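Local structure of SAM-dependent O-methyltransferase (Thermotoga maritima, 1O54) at the interface of chains A and B. The protein transfers methyl groups from S-adenosyl-L-methionine as an O-methyltransferase of the class I-like SAM-binding superfamily, and works as a homotetramer built as a dimer of dimers. Coordinates in Å, arbitrary orientation; residue numbers count along the deposited sequence, not the author numbering. Chains: chain A/B, SAM-dependent O-methyltransferase.

Three patches of one two-fold symmetric interface are described. The C-alpha centres of contact 1 and contact 2 lie about 29 Å apart, those of contact 2 and contact 3 about 23 Å, and those of contact 1 and contact 3 about 39 Å. A:Ser81 and B:Arg208 of contact 1 return in contact 2 as B:Ser81 and A:Arg208, as does the start of helix 82-87. B:Arg233 of contact 1 and B:Pro246 of contact 3 flank strand 234-245 of chain B, which therefore spans the distance between these patches. Charged grips at contacts 1 and 2 and proline packing at contact 3 thus join the two subunits over a long front.

Contact 1: the interface of chains A and B. Residues chain A 27, 29, 35, 78-79, 81, 84; chain B 208, 233.
The OD2 oxygen of A:Asp84 is held from several sides: the backbone N of A:Ser81 donates to it at 2.9 Å, water 1 binds it, and NH1 of B:Arg233 adds a weak bond across the interface. The other oxygen, OD1 of A:Asp84, takes the stronger bond, 2.9 Å from NH2 of B:Arg233; it lies near the guanidinium plane, whereas the donor stands above the carboxylate plane. A:Ser81 OG in turn accepts from A:Asp84 N at 3.0 Å, a capping box at the start of helix 82-87 that positions the aspartate. A bend at chi3 (87°) swings the guanidinium of B:Arg233 to a second acid, A:Glu35, whose OE2 lies 2.8 Å from NE. OE2 sits over the guanidinium face, not its edge, so no N-H aims at it: a salt bridge without a hydrogen bond. A:Ser29 OG steadies this acid, donating to OE1 of A:Glu35 at 2.6 Å. CD1 of A:Leu78 packs on CD of B:Arg233 at 3.6 Å, and CD2 of A:Leu27 lies against the guanidinium on the A:Glu35 side. A methionine in place of B:Arg233 would probably leave A:Glu35 without its countercharge across the interface and A:Asp84 with the more distant B:Arg208. Beside B:Arg233, NH2 of B:Arg208 reaches the carbonyl O of A:Ile79 at 2.7 Å, and water 1 links both arginines to A:Asp84. Long, multiply donating arginines thus fasten one subunit to acids and a carbonyl of the other.

Contact 2: the interface of chains A and B. Residues chain A 109-111, 208; chain B 80-82, 132.
A:Asp109 pushes its carboxylate into a niche of chain B, where OD1 collects three donors. NH1 of B:Arg132 approaches OD1 of A:Asp109 at 2.9 Å and NH2 at 3.2 Å, so the guanidinium end grips one oxygen lying in its plane. The third donor is the backbone N of B:Leu82, 3.0 Å from OD1 of A:Asp109 and nearly straight (174° at H). As this N-H belongs to the first turn of helix 82-87, the helix end is likely to stabilise negative charge on the aspartate. None of these donors lies in the carboxylate plane: the guanidinium nitrogens come from one face and B:Leu82 N from the other, pinching OD1 between them. With chi1 at -161°, CG of A:Asp109 lies opposite its own backbone N and 3.4 Å from CB of B:Ser81; a small residue is in keeping with so close an approach of the carboxylate. The guanidinium of B:Arg132 is itself sandwiched: CB of B:Leu82 lies over the rim of one face, and CB of A:Lys111 over the centre of the other, 3.8 Å from CZ. Flatness suits the arginine to this slot.

The other side of the carboxylate is wet: OD2 binds waters 2 and 4, which lead to the carbonyl of B:Pro80, although they are modelled too close together to be a firm pair. Water 3 bridges the chains between NH1 of B:Arg132 and the carbonyl O of A:Val110, 2.6 Å from the latter.

Contact 3: the interface of chains A and B. Residues chain A 223, 227, 234, 236; chain B 246-248, 251.
With CG of A:Gln227 opposite its carbonyl carbon and the chain extended beyond it (chi2 172°), the amide is carried from helix 216-228 to the proline-rich loop of chain B. There NE2 of A:Gln227 donates to the carbonyl O of B:Pro246 at 2.8 Å, with 153° at H; the acceptor lies near the amide plane, while NE2 comes in some 19° off the plane of the carbonyl group. Glutamine suits the place, being long enough to reach the loop and uncharged where its neighbours are mostly apolar. Its OE1 rests close against the ring of B:Pro248, 3.3 Å from CG.

One helical turn earlier, A:Leu223 wedges into the same loop. Its CB meets CG of B:Pro248 at 3.8 Å, and its branches divide over B:Pro246, CD1 lying 3.9 Å from CA and CD2 4.0 Å from CB. The ring of B:Pro246 also leans on A:Ile234, whose carbonyl O is 3.6 Å from the ring CG and whose CG2 faces CB. Two prolines give the loop a stiff apolar surface with no backbone N-H to satisfy at either position.

In the fold, the patch seats the loop that follows strand 234-245 of one subunit against helix 216-228 and the beginning of strand 234-245 of the other.

Contact 1: the interface of chains A and B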
# COMPACT_ATOMS: atom_id res chain seq x y z
N LEU A 27 -16.24 -17.61 22.54
CA LEU A 27 -15.05 -17.74 21.77
C LEU A 27 -13.95 -18.21 22.70
O LEU A 27 -13.65 -17.52 23.68
CB LEU A 27 -14.68 -16.39 21.17
CG LEU A 27 -13.37 -16.34 20.41
CD1 LEU A 27 -13.40 -17.25 19.23
CD2 LEU A 27 -13.14 -14.93 19.97
N SER A 29 -10.04 -18.95 23.17
CA SER A 29 -8.82 -18.47 22.51
C SER A 29 -7.58 -19.05 23.18
O SER A 29 -7.41 -18.93 24.39
CB SER A 29 -8.81 -16.94 22.57
OG SER A 29 -7.68 -16.42 21.92
N GLU A 35 -8.60 -20.20 17.61
CA GLU A 35 -9.80 -19.73 18.27
C GLU A 35 -11.01 -20.58 17.85
O GLU A 35 -11.11 -20.98 16.68
CB GLU A 35 -10.08 -18.26 17.94
CG GLU A 35 -8.85 -17.40 17.65
CD GLU A 35 -8.44 -16.49 18.80
OE1 GLU A 35 -7.32 -16.66 19.32
OE2 GLU A 35 -9.21 -15.58 19.16
N LEU A 78 -14.01 -15.99 25.94
CA LEU A 78 -14.30 -14.64 25.46
C LEU A 78 -15.71 -14.60 24.89
O LEU A 78 -16.27 -15.64 24.51
CB LEU A 78 -13.29 -14.19 24.39
CG LEU A 78 -11.80 -14.23 24.81
CD1 LEU A 78 -10.91 -13.90 23.65
CD2 LEU A 78 -11.49 -13.29 25.99
N ILE A 79 -16.26 -13.40 24.84
CA ILE A 79 -17.52 -13.15 24.20
C ILE A 79 -17.13 -12.72 22.78
O ILE A 79 -16.39 -11.77 22.61
CB ILE A 79 -18.31 -12.02 24.88
CG1 ILE A 79 -18.65 -12.36 26.34
CG2 ILE A 79 -19.59 -11.75 24.10
CD1 ILE A 79 -19.38 -13.63 26.54
N SER A 81 -16.97 -10.95 19.26
CA SER A 81 -17.40 -9.67 18.67
C SER A 81 -18.17 -9.96 17.39
O SER A 81 -18.15 -11.07 16.86
CB SER A 81 -16.19 -8.78 18.35
OG SER A 81 -15.34 -9.41 17.41
N ASP A 84 -15.65 -11.13 14.99
CA ASP A 84 -15.42 -12.56 15.19
C ASP A 84 -16.48 -13.41 14.51
O ASP A 84 -16.15 -14.41 13.84
CB ASP A 84 -15.38 -12.97 16.66
CG ASP A 84 -14.23 -12.34 17.42
OD1 ASP A 84 -13.13 -12.12 16.84
OD2 ASP A 84 -14.35 -12.04 18.63
N ARG B 208 -12.18 -4.97 25.67
CA ARG B 208 -11.30 -4.68 24.55
C ARG B 208 -10.66 -3.31 24.69
O ARG B 208 -11.29 -2.30 25.04
CB ARG B 208 -12.08 -4.75 23.26
CG ARG B 208 -12.68 -6.13 23.01
CD ARG B 208 -13.57 -6.22 21.78
NE ARG B 208 -13.83 -7.65 21.48
CZ ARG B 208 -14.81 -8.35 22.02
NH1 ARG B 208 -15.63 -7.78 22.90
NH2 ARG B 208 -14.98 -9.62 21.71
N ARG B 233 -4.57 -11.70 22.46
CA ARG B 233 -5.05 -11.26 21.15
C ARG B 233 -4.51 -9.85 20.85
O ARG B 233 -5.21 -8.97 20.37
CB ARG B 233 -6.59 -11.31 21.07
CG ARG B 233 -7.18 -12.71 21.26
CD ARG B 233 -8.70 -12.71 21.13
NE ARG B 233 -9.11 -12.88 19.74
CZ ARG B 233 -10.35 -12.74 19.29
NH1 ARG B 233 -11.34 -12.40 20.09
NH2 ARG B 233 -10.59 -12.94 18.02
O HOH W 1 -13.20 -10.31 19.84

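Contact 2: the interface of chains A and B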
# COMPACT_ATOMS: atom_id res chain seq x y z
N ASP A 109 -22.84 7.88 6.71
CA ASP A 109 -23.30 8.68 7.85
C ASP A 109 -24.46 8.01 8.58
O ASP A 109 -25.35 8.70 9.10
CB ASP A 109 -23.69 10.09 7.41
CG ASP A 109 -23.74 11.07 8.58
OD1 ASP A 109 -22.83 11.07 9.45
OD2 ASP A 109 -24.67 11.89 8.65
N VAL A 110 -24.45 6.67 8.62
CA VAL A 110 -25.55 5.93 9.24
C VAL A 110 -25.58 6.25 10.74
O VAL A 110 -24.57 6.14 11.44
CB VAL A 110 -25.49 4.41 9.01
CG1 VAL A 110 -26.69 3.73 9.58
CG2 VAL A 110 -25.32 4.09 7.52
N LYS A 111 -26.75 6.68 11.20
CA LYS A 111 -26.91 7.20 12.55
C LYS A 111 -28.30 6.91 13.08
O LYS A 111 -29.19 6.43 12.37
CB LYS A 111 -26.67 8.70 12.53
CG LYS A 111 -27.73 9.44 11.79
CD LYS A 111 -27.38 10.91 11.53
CE LYS A 111 -28.66 11.68 11.14
NZ LYS A 111 -29.33 11.27 9.86
N ARG A 208 -27.27 9.38 0.77
CA ARG A 208 -25.96 8.84 0.42
C ARG A 208 -26.06 7.41 -0.08
O ARG A 208 -26.77 6.55 0.47
CB ARG A 208 -25.06 8.90 1.63
CG ARG A 208 -24.84 10.32 2.13
CD ARG A 208 -24.02 10.42 3.42
NE ARG A 208 -23.62 11.84 3.62
CZ ARG A 208 -24.37 12.72 4.24
NH1 ARG A 208 -25.56 12.38 4.71
NH2 ARG A 208 -23.96 13.97 4.38
N PRO B 80 -24.39 18.10 6.37
CA PRO B 80 -23.07 17.53 6.63
C PRO B 80 -23.14 16.22 7.39
O PRO B 80 -23.99 16.03 8.28
CB PRO B 80 -22.36 18.58 7.50
CG PRO B 80 -23.31 19.63 7.75
CD PRO B 80 -24.61 19.35 7.08
N SER B 81 -22.24 15.33 7.03
CA SER B 81 -22.05 14.07 7.77
C SER B 81 -21.11 14.35 8.94
O SER B 81 -20.45 15.38 9.02
CB SER B 81 -21.45 12.98 6.88
OG SER B 81 -20.18 13.38 6.39
N LEU B 82 -21.01 13.37 9.83
CA LEU B 82 -20.04 13.44 10.89
C LEU B 82 -18.65 13.53 10.29
O LEU B 82 -17.86 14.32 10.74
CB LEU B 82 -20.21 12.25 11.80
CG LEU B 82 -19.22 12.18 12.96
CD1 LEU B 82 -19.30 13.42 13.81
CD2 LEU B 82 -19.46 10.94 13.80
N ARG B 132 -21.86 7.47 18.85
CA ARG B 132 -22.84 6.91 17.92
C ARG B 132 -22.99 5.42 18.15
O ARG B 132 -24.13 4.89 18.18
CB ARG B 132 -22.45 7.17 16.48
CG ARG B 132 -22.73 8.56 16.04
CD ARG B 132 -22.68 8.67 14.54
NE ARG B 132 -23.25 9.92 14.10
CZ ARG B 132 -23.23 10.31 12.83
NH1 ARG B 132 -22.68 9.54 11.92
NH2 ARG B 132 -23.79 11.45 12.49
O HOH W 2 -25.47 14.19 9.43
O HOH W 3 -21.97 6.55 11.18
O HOH W 4 -26.00 13.68 7.25

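Contact 3: the interface of chains A and B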
# COMPACT_ATOMS: atom_id res chain seq x y z
N LEU A 223 -19.56 3.79 -12.53
CA LEU A 223 -19.34 5.22 -12.60
C LEU A 223 -20.06 5.86 -13.78
O LEU A 223 -20.64 6.94 -13.63
CB LEU A 223 -17.86 5.53 -12.73
CG LEU A 223 -17.01 5.36 -11.48
CD1 LEU A 223 -15.56 5.48 -11.85
CD2 LEU A 223 -17.38 6.39 -10.44
N GLN A 227 -22.96 8.82 -13.41
CA GLN A 227 -22.76 10.10 -14.05
C GLN A 227 -23.91 10.47 -14.97
O GLN A 227 -24.04 11.62 -15.36
CB GLN A 227 -21.36 10.15 -14.71
CG GLN A 227 -20.34 10.27 -13.56
CD GLN A 227 -18.89 10.15 -13.93
OE1 GLN A 227 -18.57 9.97 -15.09
NE2 GLN A 227 -18.01 10.26 -12.91
N ILE A 234 -19.05 12.15 -6.17
CA ILE A 234 -18.77 10.74 -6.50
C ILE A 234 -17.31 10.48 -6.17
O ILE A 234 -16.39 11.21 -6.65
CB ILE A 234 -19.06 10.43 -7.99
CG1 ILE A 234 -20.54 10.62 -8.29
CG2 ILE A 234 -18.67 8.98 -8.32
CD1 ILE A 234 -20.86 10.71 -9.72
N VAL A 236 -14.32 7.11 -5.33
CA VAL A 236 -13.97 5.70 -5.40
C VAL A 236 -12.74 5.48 -4.49
O VAL A 236 -11.73 6.18 -4.64
CB VAL A 236 -13.62 5.30 -6.85
CG1 VAL A 236 -13.13 3.86 -6.92
CG2 VAL A 236 -14.75 5.54 -7.81
N PRO B 246 -12.60 9.50 -10.47
CA PRO B 246 -13.86 8.85 -10.88
C PRO B 246 -14.23 9.15 -12.34
O PRO B 246 -15.29 9.76 -12.63
CB PRO B 246 -14.85 9.43 -9.88
CG PRO B 246 -14.33 10.81 -9.62
CD PRO B 246 -12.85 10.70 -9.65
N VAL B 247 -13.34 8.76 -13.26
CA VAL B 247 -13.50 9.02 -14.69
C VAL B 247 -13.65 7.64 -15.34
O VAL B 247 -12.69 6.87 -15.42
CB VAL B 247 -12.33 9.78 -15.33
CG1 VAL B 247 -12.62 10.05 -16.80
CG2 VAL B 247 -12.04 11.12 -14.56
N PRO B 248 -14.85 7.30 -15.76
CA PRO B 248 -15.10 5.92 -16.25
C PRO B 248 -14.14 5.47 -17.34
O PRO B 248 -13.75 4.30 -17.35
CB PRO B 248 -16.52 5.99 -16.79
CG PRO B 248 -17.15 7.17 -16.11
CD PRO B 248 -16.08 8.13 -15.76
N LEU B 251 -9.94 5.42 -15.51
CA LEU B 251 -9.91 5.09 -14.09
C LEU B 251 -8.48 4.79 -13.62
O LEU B 251 -7.82 3.91 -14.16
CB LEU B 251 -10.84 3.93 -13.80
CG LEU B 251 -10.82 3.44 -12.35
CD1 LEU B 251 -11.47 4.43 -11.42
CD2 LEU B 251 -11.55 2.10 -12.34